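Local coordinates for purine-binding protein BAB2_0673 (Brucella melitensis biovar Abortus, PDB 3S99) that binds adenine and probably other purines such as guanine, and may serve an ABC-type uptake system for these bases, at residues I90-F95 with F113-G118; S126-R131 with P257-R262; V29-I34 with V61-L66. All coordinates share one frame; numbering follows the deposited sequence.

Contact 1 (I90-F95 with F113-G118). With ADE (adenine), chain T.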
# COMPACT_ATOMS: atom_id res chain seq x y z
N ILE A 90 14.85 -5.11 -13.39
CA ILE A 90 13.83 -4.08 -13.60
C ILE A 90 12.67 -4.26 -12.61
O ILE A 90 12.06 -5.35 -12.56
CB ILE A 90 13.26 -4.17 -15.01
CG1 ILE A 90 14.36 -3.94 -16.06
CG2 ILE A 90 12.06 -3.15 -15.22
CD1 ILE A 90 13.81 -4.01 -17.49
N PHE A 91 12.39 -3.21 -11.84
CA PHE A 91 11.30 -3.20 -10.86
C PHE A 91 10.11 -2.46 -11.46
O PHE A 91 10.23 -1.30 -11.87
CB PHE A 91 11.73 -2.50 -9.57
CG PHE A 91 12.79 -3.23 -8.79
CD1 PHE A 91 12.42 -4.15 -7.80
CD2 PHE A 91 14.12 -3.01 -9.02
CE1 PHE A 91 13.38 -4.84 -7.09
CE2 PHE A 91 15.09 -3.68 -8.28
CZ PHE A 91 14.71 -4.60 -7.32
N THR A 92 8.97 -3.14 -11.53
CA THR A 92 7.73 -2.58 -12.04
C THR A 92 6.82 -2.34 -10.84
O THR A 92 6.42 -3.27 -10.16
CB THR A 92 7.12 -3.42 -13.18
OG1 THR A 92 6.91 -4.77 -12.75
CG2 THR A 92 8.08 -3.41 -14.40
N THR A 93 6.61 -1.06 -10.51
CA THR A 93 6.19 -0.70 -9.13
C THR A 93 4.70 -0.42 -8.93
O THR A 93 4.31 0.29 -8.00
CB THR A 93 7.04 0.46 -8.56
OG1 THR A 93 6.80 1.66 -9.31
CG2 THR A 93 8.56 0.12 -8.61
N SER A 94 3.86 -1.04 -9.72
CA SER A 94 2.42 -0.89 -9.59
C SER A 94 1.71 -2.14 -10.05
O SER A 94 2.15 -2.80 -10.97
CB SER A 94 1.94 0.32 -10.41
OG SER A 94 0.55 0.54 -10.23
N PHE A 95 0.58 -2.43 -9.42
CA PHE A 95 -0.21 -3.62 -9.69
C PHE A 95 -0.56 -3.82 -11.15
O PHE A 95 -0.46 -4.93 -11.66
CB PHE A 95 -1.51 -3.59 -8.87
CG PHE A 95 -2.36 -4.81 -9.05
CD1 PHE A 95 -1.87 -6.07 -8.68
CD2 PHE A 95 -3.64 -4.72 -9.55
CE1 PHE A 95 -2.64 -7.22 -8.85
CE2 PHE A 95 -4.44 -5.87 -9.72
CZ PHE A 95 -3.93 -7.12 -9.34
N PHE A 113 13.08 -9.51 -13.63
CA PHE A 113 11.96 -8.59 -13.45
C PHE A 113 11.39 -8.78 -12.04
O PHE A 113 11.33 -9.88 -11.57
CB PHE A 113 10.88 -8.88 -14.48
CG PHE A 113 11.30 -8.54 -15.88
CD1 PHE A 113 11.08 -7.25 -16.41
CD2 PHE A 113 11.97 -9.46 -16.65
CE1 PHE A 113 11.48 -6.95 -17.70
CE2 PHE A 113 12.35 -9.15 -17.94
CZ PHE A 113 12.12 -7.88 -18.45
N GLU A 114 11.00 -7.69 -11.39
CA GLU A 114 10.46 -7.73 -10.01
C GLU A 114 9.19 -6.88 -10.07
O GLU A 114 9.27 -5.67 -10.33
CB GLU A 114 11.43 -7.10 -9.04
CG GLU A 114 12.71 -7.88 -8.76
CD GLU A 114 12.53 -8.95 -7.69
OE1 GLU A 114 11.55 -8.89 -6.91
OE2 GLU A 114 13.39 -9.86 -7.62
N HIS A 115 8.03 -7.52 -9.92
CA HIS A 115 6.78 -6.83 -10.01
C HIS A 115 6.16 -6.62 -8.60
O HIS A 115 6.01 -7.56 -7.81
CB HIS A 115 5.77 -7.59 -10.87
CG HIS A 115 4.43 -6.93 -10.87
ND1 HIS A 115 3.30 -7.53 -10.35
CD2 HIS A 115 4.08 -5.67 -11.21
CE1 HIS A 115 2.29 -6.68 -10.43
NE2 HIS A 115 2.73 -5.54 -10.94
N ALA A 116 5.76 -5.39 -8.34
CA ALA A 116 5.21 -4.99 -7.04
C ALA A 116 3.73 -5.35 -6.91
O ALA A 116 2.91 -4.91 -7.70
CB ALA A 116 5.41 -3.47 -6.85
N THR A 117 3.41 -6.17 -5.91
CA THR A 117 2.05 -6.47 -5.46
C THR A 117 1.29 -7.44 -6.33
O THR A 117 0.15 -7.75 -6.03
CB THR A 117 1.15 -5.21 -5.20
OG1 THR A 117 0.62 -4.70 -6.44
CG2 THR A 117 1.93 -4.11 -4.50
N GLY A 118 1.87 -7.92 -7.43
CA GLY A 118 1.19 -8.91 -8.24
C GLY A 118 1.34 -10.31 -7.64
O GLY A 118 2.08 -10.49 -6.69
N9 ADE T . -0.09 -1.02 -7.05
C8 ADE T . -0.46 -1.69 -5.90
N7 ADE T . -0.75 -0.92 -4.88
C5 ADE T . -0.55 0.34 -5.46
C6 ADE T . -0.70 1.57 -4.89
N6 ADE T . -1.06 1.61 -3.60
N1 ADE T . -0.43 2.67 -5.67
C2 ADE T . -0.06 2.49 -6.94
N3 ADE T . 0.11 1.35 -7.60
C4 ADE T . -0.16 0.31 -6.77
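Ile-90 to Thr-92 and Phe-113 to His-115 pair in parallel register, the CA atoms of Phe-91 and Glu-114 4.7 Å apart, as neighbouring strands of a beta-alpha-beta unit. Three backbone bonds hold the pair: Glu-114 N to Ile-90 O, Thr-92 N to Glu-114 O (2.8 Å, 165° at the hydrogen) and Ala-116 N to Thr-92 O. Side chains meet on both faces. Ile-90 CD1 touches Phe-113 CE1 at 3.8 Å, on the face covered by helices 73-84 and 98-105. On the other face the Phe-91 ring lies alongside CB and CG of Glu-114, its CD1 3.3 Å from CB, while the carboxylate is hydrogen-bonded to Tyr-258 OH (OE1) and salt-bridged to Arg-262 (OE2). A side-chain bond from His-115 adds to the ladder: with CG trans to the backbone N (chi1 175°), its ring runs forward past the strand end, and NE2 donates its N-H to Ser-94 O at 2.8 Å, about 40° above the carbonyl plane. Around adenine, Ser-94 OG lies 2.8 Å from N3, and Thr-117 OG1 meets the Phe-95 ring edge and lies 3.2 Å from C8. By bonding Ser-94 O, His-115 probably helps position the loop carrying Ser-94 and Phe-95 against the purine.

Contact 2 (S126-R131 with P257-R262)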
# COMPACT_ATOMS: atom_id res chain seq x y z
N SER A 126 9.96 -12.21 -10.46
CA SER A 126 9.53 -12.32 -9.10
C SER A 126 8.38 -11.35 -8.86
O SER A 126 8.17 -10.39 -9.61
CB SER A 126 10.69 -12.02 -8.13
OG SER A 126 11.67 -13.03 -8.19
N ALA A 127 7.64 -11.62 -7.80
CA ALA A 127 6.50 -10.84 -7.38
C ALA A 127 6.69 -10.53 -5.93
O ALA A 127 6.84 -11.42 -5.08
CB ALA A 127 5.16 -11.62 -7.58
N TYR A 128 6.61 -9.25 -5.61
CA TYR A 128 6.79 -8.83 -4.26
C TYR A 128 5.61 -8.02 -3.79
O TYR A 128 5.31 -6.94 -4.31
CB TYR A 128 8.16 -8.15 -4.11
CG TYR A 128 8.34 -6.80 -4.84
CD1 TYR A 128 8.67 -6.75 -6.19
CD2 TYR A 128 8.18 -5.59 -4.17
CE1 TYR A 128 8.84 -5.54 -6.84
CE2 TYR A 128 8.34 -4.39 -4.81
CZ TYR A 128 8.69 -4.36 -6.15
OH TYR A 128 8.88 -3.16 -6.79
N ASN A 129 4.92 -8.58 -2.80
CA ASN A 129 3.70 -8.00 -2.25
C ASN A 129 3.86 -7.70 -0.75
O ASN A 129 4.63 -8.37 -0.06
CB ASN A 129 2.53 -8.99 -2.52
CG ASN A 129 1.17 -8.34 -2.38
OD1 ASN A 129 1.09 -7.12 -2.22
ND2 ASN A 129 0.08 -9.14 -2.46
N ALA A 130 3.18 -6.67 -0.25
CA ALA A 130 3.23 -6.28 1.15
C ALA A 130 1.86 -6.41 1.75
O ALA A 130 0.88 -6.04 1.10
CB ALA A 130 3.71 -4.83 1.32
N ARG A 131 1.77 -6.89 2.99
CA ARG A 131 0.50 -6.95 3.69
C ARG A 131 0.11 -5.57 4.24
O ARG A 131 0.07 -5.37 5.47
CB ARG A 131 0.58 -7.94 4.85
CG ARG A 131 0.90 -9.36 4.42
CD ARG A 131 0.76 -10.35 5.58
NE ARG A 131 1.19 -11.68 5.16
CZ ARG A 131 0.42 -12.60 4.58
NH1 ARG A 131 -0.86 -12.39 4.37
NH2 ARG A 131 0.96 -13.76 4.19
N PRO A 257 15.46 -2.32 1.84
CA PRO A 257 16.20 -3.55 2.11
C PRO A 257 15.92 -4.64 1.09
O PRO A 257 16.83 -5.35 0.69
CB PRO A 257 15.73 -3.94 3.52
CG PRO A 257 15.41 -2.54 4.18
CD PRO A 257 14.76 -1.79 3.04
N TYR A 258 14.68 -4.73 0.62
CA TYR A 258 14.31 -5.72 -0.39
C TYR A 258 15.03 -5.43 -1.71
O TYR A 258 15.64 -6.32 -2.33
CB TYR A 258 12.78 -5.75 -0.59
CG TYR A 258 12.36 -6.79 -1.62
CD1 TYR A 258 12.41 -8.15 -1.31
CD2 TYR A 258 11.98 -6.43 -2.90
CE1 TYR A 258 12.09 -9.12 -2.23
CE2 TYR A 258 11.64 -7.42 -3.86
CZ TYR A 258 11.72 -8.76 -3.51
OH TYR A 258 11.39 -9.76 -4.39
N TYR A 259 15.01 -4.17 -2.13
CA TYR A 259 15.68 -3.79 -3.38
C TYR A 259 17.18 -4.06 -3.32
O TYR A 259 17.78 -4.53 -4.26
CB TYR A 259 15.41 -2.31 -3.70
CG TYR A 259 13.96 -2.01 -4.10
CD1 TYR A 259 13.03 -3.04 -4.30
CD2 TYR A 259 13.54 -0.71 -4.31
CE1 TYR A 259 11.73 -2.78 -4.67
CE2 TYR A 259 12.21 -0.43 -4.71
CZ TYR A 259 11.33 -1.47 -4.89
OH TYR A 259 10.05 -1.22 -5.28
N ILE A 260 17.79 -3.75 -2.19
CA ILE A 260 19.22 -4.02 -2.02
C ILE A 260 19.47 -5.53 -2.10
O ILE A 260 20.37 -5.96 -2.82
CB ILE A 260 19.72 -3.40 -0.70
CG1 ILE A 260 19.74 -1.86 -0.82
CG2 ILE A 260 21.15 -3.95 -0.34
CD1 ILE A 260 19.71 -1.11 0.49
N ASP A 261 18.69 -6.34 -1.39
CA ASP A 261 18.90 -7.80 -1.37
C ASP A 261 18.83 -8.40 -2.79
O ASP A 261 19.71 -9.14 -3.20
CB ASP A 261 17.88 -8.49 -0.45
CG ASP A 261 18.01 -10.01 -0.46
OD1 ASP A 261 19.05 -10.51 -0.01
OD2 ASP A 261 17.09 -10.70 -0.97
N ARG A 262 17.82 -8.02 -3.56
CA ARG A 262 17.63 -8.51 -4.91
C ARG A 262 18.71 -8.04 -5.88
O ARG A 262 19.12 -8.80 -6.73
CB ARG A 262 16.24 -8.13 -5.44
CG ARG A 262 15.10 -8.60 -4.54
CD ARG A 262 15.17 -10.10 -4.21
NE ARG A 262 14.71 -10.94 -5.34
CZ ARG A 262 14.98 -12.22 -5.48
NH1 ARG A 262 15.74 -12.84 -4.60
NH2 ARG A 262 14.48 -12.90 -6.50
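An aromatic cluster of Tyr-128, Tyr-258 and Tyr-259 joins strand 125-130 of the six-stranded parallel sheet to helix 256-268; segments 126-130 and 257-262 run nearly antiparallel, their axes 11.8 Å apart. That spacing is bridged by side chains alone. Tyr-128 CG occupies the cramped rotamer between its backbone N and carbonyl carbon (chi1 67°); this turns the ring across the neighbouring strand 112-116, so that it offers a face to Tyr-258. Tyr-258 CE2 lies over that face, 3.5 Å from Tyr-128 CG, with the planes tilted by 31° and the ring centroids 5.1 Å apart. Tyr-259 approaches differently: its plane stands almost perpendicular to that of Tyr-128, and its CE1 comes 3.7 Å from Tyr-128 CZ. Tyr-128 OH and Tyr-259 OH lie 2.7 Å apart in a hydrogen bond that either could donate; Tyr-259 OH also bonds His-46 ND1, so this buried oxygen has two partners. One turn along the helix from Tyr-258, Arg-262 CG lies 3.5 Å above the Tyr-258 ring plane, near the rim, and the chain then bends at chi2 and chi3. Its main anchor is Glu-114, but NH2 makes a weak bond to Ser-126 OG at 3.3 Å, an oxygen that also takes the backbone N-H of Gln-274.

Contact 3 (V29-I34 with V61-L66)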
# COMPACT_ATOMS: atom_id res chain seq x y z
N VAL A 29 20.11 -1.14 -13.16
CA VAL A 29 18.85 -1.47 -12.52
C VAL A 29 17.81 -0.42 -12.95
O VAL A 29 18.04 0.76 -12.81
CB VAL A 29 18.98 -1.52 -10.96
CG1 VAL A 29 17.64 -1.76 -10.29
CG2 VAL A 29 20.00 -2.60 -10.49
N GLY A 30 16.66 -0.85 -13.45
CA GLY A 30 15.59 0.08 -13.85
C GLY A 30 14.33 0.01 -13.04
O GLY A 30 14.01 -1.03 -12.45
N PHE A 31 13.60 1.13 -13.05
CA PHE A 31 12.37 1.30 -12.29
C PHE A 31 11.32 1.94 -13.19
O PHE A 31 11.63 2.90 -13.94
CB PHE A 31 12.58 2.18 -11.05
CG PHE A 31 13.49 1.60 -10.03
CD1 PHE A 31 12.96 0.93 -8.91
CD2 PHE A 31 14.87 1.67 -10.20
CE1 PHE A 31 13.82 0.35 -7.98
CE2 PHE A 31 15.73 1.11 -9.26
CZ PHE A 31 15.19 0.45 -8.14
N ILE A 32 10.11 1.41 -13.12
CA ILE A 32 8.93 1.99 -13.77
C ILE A 32 7.94 2.45 -12.68
O ILE A 32 7.51 1.62 -11.87
CB ILE A 32 8.24 0.94 -14.65
CG1 ILE A 32 9.21 0.40 -15.71
CG2 ILE A 32 7.02 1.57 -15.33
CD1 ILE A 32 9.67 1.45 -16.72
N TYR A 33 7.59 3.74 -12.67
CA TYR A 33 6.66 4.27 -11.68
C TYR A 33 5.33 4.66 -12.37
O TYR A 33 5.34 5.20 -13.45
CB TYR A 33 7.21 5.51 -10.99
CG TYR A 33 8.57 5.38 -10.31
CD1 TYR A 33 8.95 4.21 -9.65
CD2 TYR A 33 9.43 6.45 -10.28
CE1 TYR A 33 10.20 4.11 -9.02
CE2 TYR A 33 10.69 6.36 -9.64
CZ TYR A 33 11.04 5.19 -9.00
OH TYR A 33 12.25 5.11 -8.39
N ILE A 34 4.22 4.43 -11.69
CA ILE A 34 2.90 4.81 -12.19
C ILE A 34 2.65 6.32 -11.95
O ILE A 34 1.85 6.93 -12.63
CB ILE A 34 1.81 3.93 -11.52
CG1 ILE A 34 0.43 4.16 -12.16
CG2 ILE A 34 1.73 4.21 -10.00
CD1 ILE A 34 0.11 3.26 -13.27
N VAL A 61 26.21 -0.50 -8.76
CA VAL A 61 24.88 -0.39 -9.41
C VAL A 61 24.66 1.01 -10.01
O VAL A 61 25.21 2.00 -9.52
CB VAL A 61 23.76 -0.71 -8.40
CG1 VAL A 61 22.38 -0.42 -8.96
CG2 VAL A 61 23.85 -2.18 -7.97
N GLU A 62 23.87 1.05 -11.08
CA GLU A 62 23.48 2.26 -11.76
C GLU A 62 21.96 2.19 -11.99
O GLU A 62 21.48 1.19 -12.54
CB GLU A 62 24.20 2.27 -13.10
CG GLU A 62 24.07 3.51 -13.91
CD GLU A 62 25.10 3.52 -15.04
OE1 GLU A 62 25.32 2.45 -15.65
OE2 GLU A 62 25.70 4.58 -15.31
N THR A 63 21.21 3.21 -11.56
CA THR A 63 19.77 3.14 -11.67
C THR A 63 19.21 4.12 -12.70
O THR A 63 19.79 5.18 -12.93
CB THR A 63 19.08 3.36 -10.32
OG1 THR A 63 19.18 4.73 -9.93
CG2 THR A 63 19.67 2.45 -9.23
N THR A 64 18.07 3.73 -13.30
CA THR A 64 17.31 4.56 -14.24
C THR A 64 15.85 4.41 -13.92
O THR A 64 15.43 3.33 -13.53
CB THR A 64 17.45 4.07 -15.69
OG1 THR A 64 18.83 4.02 -16.03
CG2 THR A 64 16.73 5.01 -16.67
N PHE A 65 15.06 5.47 -14.07
CA PHE A 65 13.61 5.32 -13.99
C PHE A 65 12.78 6.09 -15.02
O PHE A 65 13.26 7.04 -15.64
CB PHE A 65 13.06 5.59 -12.57
CG PHE A 65 13.07 7.04 -12.14
CD1 PHE A 65 11.95 7.84 -12.33
CD2 PHE A 65 14.16 7.57 -11.46
CE1 PHE A 65 11.92 9.14 -11.91
CE2 PHE A 65 14.15 8.90 -11.03
CZ PHE A 65 13.03 9.69 -11.26
N LEU A 66 11.55 5.63 -15.18
CA LEU A 66 10.53 6.34 -15.96
C LEU A 66 9.35 6.50 -15.05
O LEU A 66 9.08 5.60 -14.25
CB LEU A 66 10.15 5.54 -17.21
CG LEU A 66 11.20 5.50 -18.32
CD1 LEU A 66 10.72 4.63 -19.48
CD2 LEU A 66 11.57 6.88 -18.84
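Phe-65 and Tyr-33 are brought together by contrasting first torsions: Phe-65 CG sits between its backbone N and carbonyl carbon (chi1 72°), whereas Tyr-33 CG is trans to its carbonyl carbon (chi1 -56°). The tyrosine ring thereby reaches back over the phenylalanine, placing Tyr-33 CE2 above one face of the Phe-65 ring near its rim, 3.3 Å from Phe-65 CD1. The planes are inclined by 36°, with centroids 4.9 Å apart. Side chains at paired positions also touch directly: Phe-31 CB lies 3.8 Å from Phe-65 CB, and on the other face Ile-32 CD1 lies 4.1 Å from Leu-66 CB, these two running alongside each other. At the start of the pair Val-29 CG2 meets Val-61 CG1 at 3.6 Å. Between the two faces runs a parallel ladder of five backbone bonds, from Val-29 N to Glu-62 O (2.8 Å) through to Tyr-33 N to Leu-66 O (2.9 Å), every one using Val-29, Phe-31 or Tyr-33 of segment 29-34, the last from Tyr-33 just past the strand end. Strand 61-66 is outermost in the sheet; on its other side strand 27-32 pairs with strand 89-92. Helix 42-57, the crossover between the two strands, lies against Phe-31, Thr-63 and Phe-65 and holds Tyr-33 OH through Asp-47; helix 73-84 covers the opposite face at Ile-32, Thr-64 and Leu-66.

In the fold
All three contacts involve one six-stranded parallel sheet, ordered 61-66, 27-32, 89-92, 112-116, 125-130, 275-278: contacts 1 and 3 pair its strands, contact 2 packs a helix on it. Along the chain contact 3 closes first, then contact 1, then contact 2; in space contact 1 is central, its centre about 9 Å from that of contact 2 and 11 Å from that of contact 3, which are about 15 Å apart. Backbone bonds continue the sheet between them, Phe-91 N to Gly-30 O and Thr-117 N to Tyr-128 O. The rings of Phe-31, Phe-91 and Tyr-259 touch, linking the three contacts on the face covered by helices 42-57 and 256-268. Residues just beyond the strand ends, Ile-34, Ser-94, Phe-95 and Thr-117, line the adenine pocket.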